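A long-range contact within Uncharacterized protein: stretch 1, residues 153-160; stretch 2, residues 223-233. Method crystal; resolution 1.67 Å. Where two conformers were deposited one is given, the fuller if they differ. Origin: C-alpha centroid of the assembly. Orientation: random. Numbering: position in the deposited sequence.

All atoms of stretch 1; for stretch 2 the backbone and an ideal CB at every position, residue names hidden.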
# COMPACT_ATOMS: atom_id res chain seq x y z
N LEU A 153 -12.92 -2.18 -10.14
CA LEU A 153 -13.88 -1.10 -9.93
C LEU A 153 -15.25 -1.53 -10.42
O LEU A 153 -15.36 -2.20 -11.46
CB LEU A 153 -13.45 0.15 -10.69
CG LEU A 153 -12.18 0.80 -10.16
CD1 LEU A 153 -11.54 1.66 -11.22
CD2 LEU A 153 -12.48 1.61 -8.91
N VAL A 154 -16.28 -1.21 -9.66
CA VAL A 154 -17.65 -1.52 -10.07
C VAL A 154 -18.30 -0.30 -10.71
O VAL A 154 -18.07 0.84 -10.31
CB VAL A 154 -18.51 -2.05 -8.91
CG1 VAL A 154 -18.00 -3.41 -8.45
CG2 VAL A 154 -18.57 -1.07 -7.77
N VAL A 155 -19.13 -0.57 -11.71
CA VAL A 155 -19.87 0.43 -12.46
C VAL A 155 -21.29 0.60 -11.89
O VAL A 155 -21.94 -0.42 -11.57
CB VAL A 155 -20.00 -0.07 -13.91
CG1 VAL A 155 -20.81 0.89 -14.76
CG2 VAL A 155 -18.61 -0.29 -14.50
N ILE A 156 -21.76 1.83 -11.78
CA ILE A 156 -23.18 2.11 -11.56
C ILE A 156 -23.81 2.46 -12.91
O ILE A 156 -23.20 3.13 -13.75
CB ILE A 156 -23.45 3.19 -10.50
CG1 ILE A 156 -22.78 4.53 -10.83
CG2 ILE A 156 -23.04 2.68 -9.12
CD1 ILE A 156 -23.27 5.70 -9.99
N VAL A 157 -25.05 1.99 -13.09
CA VAL A 157 -25.81 2.24 -14.31
C VAL A 157 -26.95 3.23 -14.09
O VAL A 157 -27.65 3.59 -15.04
CB VAL A 157 -26.32 0.92 -14.91
CG1 VAL A 157 -25.12 0.04 -15.30
CG2 VAL A 157 -27.24 0.18 -13.95
N HIS A 158 -27.11 3.72 -12.86
CA HIS A 158 -28.13 4.69 -12.56
C HIS A 158 -27.58 5.63 -11.49
O HIS A 158 -27.01 5.14 -10.53
CB HIS A 158 -29.39 3.98 -12.04
CG HIS A 158 -30.62 4.82 -12.14
ND1 HIS A 158 -30.77 5.99 -11.43
CD2 HIS A 158 -31.73 4.69 -12.90
CE1 HIS A 158 -31.92 6.56 -11.76
NE2 HIS A 158 -32.53 5.78 -12.64
N PRO A 159 -27.77 6.95 -11.64
CA PRO A 159 -27.30 7.89 -10.60
C PRO A 159 -27.85 7.57 -9.20
O PRO A 159 -27.19 7.86 -8.19
CB PRO A 159 -27.77 9.26 -11.11
CG PRO A 159 -28.84 8.95 -12.11
CD PRO A 159 -28.42 7.67 -12.76
N TRP A 160 -29.05 6.99 -9.12
CA TRP A 160 -29.62 6.57 -7.83
C TRP A 160 -28.70 5.61 -7.08
O TRP A 160 -28.70 5.60 -5.84
CB TRP A 160 -31.01 5.91 -7.98
CG TRP A 160 -32.15 6.89 -8.13
CD1 TRP A 160 -32.22 8.13 -7.59
CD2 TRP A 160 -33.42 6.68 -8.79
NE1 TRP A 160 -33.43 8.73 -7.89
CE2 TRP A 160 -34.17 7.86 -8.63
CE3 TRP A 160 -33.97 5.61 -9.51
CZ2 TRP A 160 -35.46 8.00 -9.17
CZ3 TRP A 160 -35.24 5.77 -10.06
CH2 TRP A 160 -35.97 6.95 -9.88
N UNK A 223 -27.19 -7.38 -20.51
CA UNK A 223 -27.76 -6.41 -21.44
C UNK A 223 -27.81 -5.02 -20.83
O UNK A 223 -27.65 -4.04 -21.53
CB UNK A 223 -29.16 -6.84 -21.87
N UNK A 224 -28.04 -4.95 -19.53
CA UNK A 224 -27.95 -3.66 -18.83
C UNK A 224 -26.54 -3.05 -19.02
O UNK A 224 -26.43 -1.87 -19.35
CB UNK A 224 -28.26 -3.84 -17.34
N UNK A 225 -25.49 -3.85 -18.84
CA UNK A 225 -24.11 -3.32 -18.98
C UNK A 225 -23.85 -2.85 -20.40
O UNK A 225 -23.27 -1.78 -20.64
CB UNK A 225 -23.08 -4.38 -18.59
N UNK A 226 -24.28 -3.65 -21.37
CA UNK A 226 -24.02 -3.31 -22.76
C UNK A 226 -24.86 -2.14 -23.23
O UNK A 226 -24.37 -1.31 -23.99
CB UNK A 226 -24.28 -4.52 -23.66
N UNK A 227 -26.10 -2.06 -22.77
CA UNK A 227 -27.04 -1.09 -23.34
C UNK A 227 -27.22 0.18 -22.51
O UNK A 227 -27.71 1.17 -23.02
CB UNK A 227 -28.40 -1.76 -23.52
N UNK A 228 -26.83 0.19 -21.24
CA UNK A 228 -27.11 1.40 -20.48
C UNK A 228 -26.36 2.59 -21.07
O UNK A 228 -25.14 2.52 -21.26
CB UNK A 228 -26.73 1.21 -19.01
N UNK A 229 -27.06 3.69 -21.38
CA UNK A 229 -26.40 4.90 -21.80
C UNK A 229 -25.72 5.66 -20.65
O UNK A 229 -25.10 6.70 -20.89
CB UNK A 229 -27.42 5.81 -22.49
N UNK A 230 -25.85 5.14 -19.42
CA UNK A 230 -25.23 5.72 -18.22
C UNK A 230 -24.37 4.61 -17.63
O UNK A 230 -24.90 3.58 -17.21
CB UNK A 230 -26.26 6.23 -17.22
N UNK A 231 -23.05 4.78 -17.66
CA UNK A 231 -22.10 3.82 -17.09
C UNK A 231 -20.97 4.61 -16.45
O UNK A 231 -20.17 5.25 -17.15
CB UNK A 231 -21.57 2.85 -18.15
N UNK A 232 -20.93 4.60 -15.12
CA UNK A 232 -20.03 5.46 -14.38
C UNK A 232 -19.30 4.66 -13.31
O UNK A 232 -19.91 3.81 -12.64
CB UNK A 232 -20.79 6.63 -13.75
N UNK A 233 -18.00 4.91 -13.17
CA UNK A 233 -17.26 4.45 -12.00
C UNK A 233 -17.36 5.58 -10.97
O UNK A 233 -16.69 6.61 -11.08
CB UNK A 233 -15.81 4.11 -12.34

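Position 223 lies in a helix, and its ideal CB has nothing of stretch 1 within 5.5 Å. Many residues would suit. It is Glu223.

Position 224 is helical, and its CA-to-CB bond points toward stretch 1. The ideal CB stands 5.4 Å from Val157 CG2, so a medium or large apolar side chain could close the gap. It is Ile224; its CG2 packs on Val157 CG2 at 3.9 Å.

Position 225 points sideways, with no atom of stretch 1 near its ideal CB. Only a long side chain could reach across. It is Tyr225. Its ring meets Val155 edge-on, CE2 to Val155 CG2 at 3.7 Å.

Positions 226 and 227 are helical and out of reach, so stretch 1 sets no demand. They are Arg226 and Gln227. Gln227 NE2 donates to Glu223 OE1 at 2.8 Å, one helical turn back.

Position 228 leaves helical phi/psi and points toward stretch 1. Its ideal CB is 4.1 Å from Val157 CB, which favours a small residue such as Ala, Ser or Thr. It is Ser228. Its OG lies 3.8 Å from Val157 CB and donates a hydrogen bond to the backbone O of position 230.

Position 229 points away. Its phi of -75° would allow proline among many others, and it is Pro229.

Position 230 points toward stretch 1. Its ideal CB is 3.7 Å from Val157 O and 5.2 Å from Pro159 CD. A flat or long apolar side chain could extend along this surface. It is Phe230. Pro159 CD sits over one ring face, 3.8 Å from the Phe230 ring centroid, in a CH-pi contact. Ile156 CD1 approaches Phe230 CE1 at 4.2 Å.

Position 231 points sideways, its ideal CB 4.0 Å from Val155 CG1. An aliphatic stem would suit, whatever its tip. It is Lys231. The chain end leads away, and NZ donates to Tyr225 O at 3.1 Å and Ser228 O at 2.7 Å.

Position 232 pairs with Ile156 in a single antiparallel bridge. Ile156 N donates to its O at 2.8 Å, and its N donates to Ile156 O at 3.0 Å. Its ideal CB is 4.1 Å from Ile156 CG1, so Val, Ile or Thr would fit. It is Val232, and its CB makes that contact.

Position 233 points sideways, its ideal CB 4.9 Å from Leu153 CB. Branched apolar residues would suit. It is Val233: CG1 touches Leu153 CD2 at 4.0 Å, and CG2 nears Val155 CG2 at 4.5 Å.

Stretch 2 (223-233) EIYRQSPFKVV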
# COMPACT_ATOMS: atom_id res chain seq x y z
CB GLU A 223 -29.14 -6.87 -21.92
CG GLU A 223 -29.08 -8.06 -22.88
CD GLU A 223 -28.20 -7.80 -24.09
OE1 GLU A 223 -28.06 -6.63 -24.50
OE2 GLU A 223 -27.65 -8.77 -24.65
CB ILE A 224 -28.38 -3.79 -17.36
CG1 ILE A 224 -29.91 -3.84 -17.29
CG2 ILE A 224 -27.86 -2.62 -16.52
CD1 ILE A 224 -30.48 -4.28 -15.96
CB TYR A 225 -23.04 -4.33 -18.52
CG TYR A 225 -21.69 -3.67 -18.34
CD1 TYR A 225 -20.89 -3.36 -19.43
CD2 TYR A 225 -21.25 -3.29 -17.07
CE1 TYR A 225 -19.67 -2.72 -19.27
CE2 TYR A 225 -20.03 -2.65 -16.91
CZ TYR A 225 -19.25 -2.36 -18.00
OH TYR A 225 -18.05 -1.70 -17.83
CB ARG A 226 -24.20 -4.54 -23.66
CG ARG A 226 -23.17 -5.65 -23.42
CD ARG A 226 -21.76 -5.11 -23.12
NE ARG A 226 -20.76 -6.18 -22.96
CZ ARG A 226 -19.95 -6.63 -23.92
NH1 ARG A 226 -20.00 -6.13 -25.16
NH2 ARG A 226 -19.09 -7.60 -23.65
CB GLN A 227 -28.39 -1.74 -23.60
CG GLN A 227 -28.33 -2.91 -24.58
CD GLN A 227 -29.71 -3.35 -25.01
OE1 GLN A 227 -30.55 -2.52 -25.36
NE2 GLN A 227 -29.97 -4.65 -24.96
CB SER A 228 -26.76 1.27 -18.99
OG SER A 228 -27.06 2.49 -18.34
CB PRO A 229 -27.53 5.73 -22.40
CG PRO A 229 -28.72 5.31 -21.63
CD PRO A 229 -28.53 3.87 -21.33
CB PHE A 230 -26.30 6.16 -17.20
CG PHE A 230 -25.75 6.87 -15.99
CD1 PHE A 230 -25.31 6.17 -14.88
CD2 PHE A 230 -25.70 8.25 -15.94
CE1 PHE A 230 -24.82 6.83 -13.76
CE2 PHE A 230 -25.21 8.92 -14.84
CZ PHE A 230 -24.77 8.21 -13.74
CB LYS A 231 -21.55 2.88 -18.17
CG LYS A 231 -22.50 1.77 -18.57
CD LYS A 231 -21.80 0.70 -19.39
CE LYS A 231 -21.56 1.13 -20.82
NZ LYS A 231 -22.82 1.09 -21.62
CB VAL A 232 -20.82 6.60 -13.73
CG1 VAL A 232 -19.99 7.35 -12.71
CG2 VAL A 232 -21.32 7.54 -14.80
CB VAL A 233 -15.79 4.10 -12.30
CG1 VAL A 233 -15.05 3.76 -11.01
CG2 VAL A 233 -15.73 2.93 -13.29
O HOH W 1 -19.53 2.92 -9.48
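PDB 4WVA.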